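Local coordinates for protein UDP-N-acetylenolpyruvoylglucosamine reductase (Listeria monocytogenes, PDB 3TX1) that probably reduces UDP-N-acetylglucosamine enolpyruvate to UDP-N-acetylmuramate with NADPH and its bound FAD, a step of peptidoglycan biosynthesis, at residues Ala55-Met60 / Arg98-His103. Numbering follows the deposited sequence.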
loop_
_atom_site.group_PDB
_atom_site.type_symbol
_atom_site.label_atom_id
_atom_site.label_comp_id
_atom_site.label_asym_id
_atom_site.label_seq_id
_atom_site.Cartn_x
_atom_site.Cartn_y
_atom_site.Cartn_z
ATOM N N ALA A 55 2.927 12.668 11.954
ATOM C CA ALA A 55 1.484 12.568 12.076
ATOM C C ALA A 55 1.295 12.827 13.549
ATOM O O ALA A 55 1.882 12.130 14.384
ATOM C CB ALA A 55 1.009 11.169 11.717
ATOM N N ASP A 56 0.507 13.844 13.862
ATOM C CA ASP A 56 0.297 14.300 15.269
ATOM C C ASP A 56 -0.185 13.263 16.316
ATOM O O ASP A 56 0.245 13.321 17.480
ATOM C CB ASP A 56 -0.552 15.585 15.286
ATOM C CG ASP A 56 -1.451 15.709 14.050
ATOM O OD1 ASP A 56 -2.082 14.698 13.647
ATOM O OD2 ASP A 56 -1.497 16.818 13.466
ATOM N N VAL A 57 -1.036 12.322 15.877
ATOM C CA VAL A 57 -1.582 11.244 16.721
ATOM C C VAL A 57 -1.456 9.860 16.018
ATOM O O VAL A 57 -2.232 9.548 15.112
ATOM C CB VAL A 57 -3.061 11.519 17.084
ATOM C CG1 VAL A 57 -3.542 10.520 18.120
ATOM C CG2 VAL A 57 -3.250 12.949 17.609
ATOM N N PHE A 58 -0.514 9.031 16.480
ATOM C CA PHE A 58 -0.212 7.737 15.865
ATOM C C PHE A 58 -0.603 6.536 16.726
ATOM O O PHE A 58 0.013 6.266 17.756
ATOM C CB PHE A 58 1.276 7.684 15.528
ATOM C CG PHE A 58 1.666 6.544 14.642
ATOM C CD1 PHE A 58 1.334 6.554 13.284
ATOM C CD2 PHE A 58 2.388 5.461 15.152
ATOM C CE1 PHE A 58 1.695 5.489 12.468
ATOM C CE2 PHE A 58 2.755 4.394 14.326
ATOM C CZ PHE A 58 2.417 4.420 12.987
ATOM N N VAL A 59 -1.593 5.779 16.252
ATOM C CA VAL A 59 -2.161 4.687 17.017
ATOM C C VAL A 59 -1.977 3.299 16.431
ATOM O O VAL A 59 -2.255 3.090 15.240
ATOM C CB VAL A 59 -3.669 4.907 17.153
ATOM C CG1 VAL A 59 -4.252 3.912 18.145
ATOM C CG2 VAL A 59 -3.947 6.336 17.603
ATOM N N MET A 60 -1.562 2.354 17.290
ATOM C CA MET A 60 -1.414 0.927 16.920
ATOM C C MET A 60 -2.255 -0.028 17.775
ATOM O O MET A 60 -1.871 -0.335 18.908
ATOM C CB MET A 60 0.048 0.496 16.946
ATOM C CG MET A 60 0.851 1.070 15.797
ATOM S SD MET A 60 2.613 1.066 16.140
ATOM C CE MET A 60 2.685 1.953 17.710
ATOM N N ARG A 98 -2.777 15.619 9.383
ATOM C CA ARG A 98 -3.678 16.103 10.452
ATOM C C ARG A 98 -4.727 15.060 10.839
ATOM O O ARG A 98 -5.306 14.388 9.975
ATOM C CB ARG A 98 -4.372 17.429 10.075
ATOM C CG ARG A 98 -3.466 18.612 9.730
ATOM C CD ARG A 98 -2.666 19.178 10.901
ATOM N NE ARG A 98 -1.533 18.366 11.378
ATOM C CZ ARG A 98 -0.317 18.333 10.815
ATOM N NH1 ARG A 98 -0.071 19.004 9.692
ATOM N NH2 ARG A 98 0.652 17.584 11.347
ATOM N N GLY A 99 -4.963 14.942 12.142
ATOM C CA GLY A 99 -5.911 13.992 12.680
ATOM C C GLY A 99 -5.165 12.838 13.330
ATOM O O GLY A 99 -4.081 13.037 13.914
ATOM N N VAL A 100 -5.746 11.639 13.214
ATOM C CA VAL A 100 -5.207 10.420 13.784
ATOM C C VAL A 100 -4.873 9.469 12.644
ATOM O O VAL A 100 -5.677 9.277 11.731
ATOM C CB VAL A 100 -6.279 9.746 14.668
ATOM C CG1 VAL A 100 -5.889 8.335 15.111
ATOM C CG2 VAL A 100 -6.602 10.617 15.866
ATOM N N ILE A 101 -3.691 8.871 12.711
ATOM C CA ILE A 101 -3.267 7.875 11.752
ATOM C C ILE A 101 -3.297 6.540 12.499
ATOM O O ILE A 101 -2.755 6.438 13.608
ATOM C CB ILE A 101 -1.840 8.165 11.196
ATOM C CG1 ILE A 101 -1.833 9.354 10.223
ATOM C CG2 ILE A 101 -1.277 6.957 10.465
ATOM C CD1 ILE A 101 -2.104 10.705 10.867
ATOM N N LEU A 102 -3.963 5.540 11.911
ATOM C CA LEU A 102 -4.057 4.202 12.470
ATOM C C LEU A 102 -3.220 3.251 11.663
ATOM O O LEU A 102 -3.359 3.184 10.445
ATOM C CB LEU A 102 -5.467 3.670 12.345
ATOM C CG LEU A 102 -6.577 3.694 13.365
ATOM C CD1 LEU A 102 -7.695 2.876 12.743
ATOM C CD2 LEU A 102 -6.117 3.010 14.630
ATOM N N HIS A 103 -2.410 2.478 12.361
ATOM C CA HIS A 103 -1.526 1.537 11.753
ATOM C C HIS A 103 -1.841 0.211 12.411
ATOM O O HIS A 103 -1.696 0.019 13.627
ATOM C CB HIS A 103 -0.083 2.029 11.954
ATOM C CG HIS A 103 0.965 1.230 11.208
ATOM N ND1 HIS A 103 0.950 1.073 9.868
ATOM C CD2 HIS A 103 2.094 0.560 11.668
ATOM C CE1 HIS A 103 1.996 0.303 9.498
ATOM N NE2 HIS A 103 2.691 -0.010 10.602
#
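Val-57, Val-59, Ile-101 and His-103 bond through their backbones to join two neighbouring parallel strands in the four-stranded mixed sheet of the PCMH-type FAD-binding domain. Three bonds form the ladder: Ile-101 N to Val-57 O, Val-59 N to Ile-101 O at 3.0 Å, and His-103 N to Val-59 O. Val-59 thus gives both its N-H and its C=O to the second strand, whereas Phe-58 and Met-60 turn their backbone bonds to strand 36-42.

Packing is close on both sides of this ladder. On one, beta-branched Val-57, Val-59 and Val-100 suit the extended chain; Val-59 CG2 meets Val-100 CG1 at 3.7 Å, and helix 64-76 lies against Val-100 and Leu-102. On the other, Ile-101 spreads its two branches along the first strand: CG2 lies 3.9 Å from CD1 of Phe-58, while CG1, placed beside the backbone N (chi1 -73°), carries CD1 to Ala-55 CB. The single methyl of Ala-55 takes up little space beside the end of the isoleucine. Phe-58 and His-103 lie side by side, their ring planes 28° apart but slid so far that they barely overlap; the closest touch is from Phe-58 CZ to His-103 CB, 3.6 Å. The imidazole is held by ND1, bonded to Leu-84 O, and Tyr-46 meets both rings.

Toward Arg-98 the ladder gives way to a polar, more exposed end. The first segment turns a corner at Asp-56 and Val-57, the second at Gly-99, where a beta carbon would jam against the carbonyl O of Arg-98. Here the long, twice-bent Arg-98 reaches back to the short acid, their flat groups turned 73° apart. Arg-98 NH2 adds a weak bond, but the principal grip is Arg-98 NE to Asp-56 OD2, 2.6 Å long, with the oxygen in the guanidinium plane.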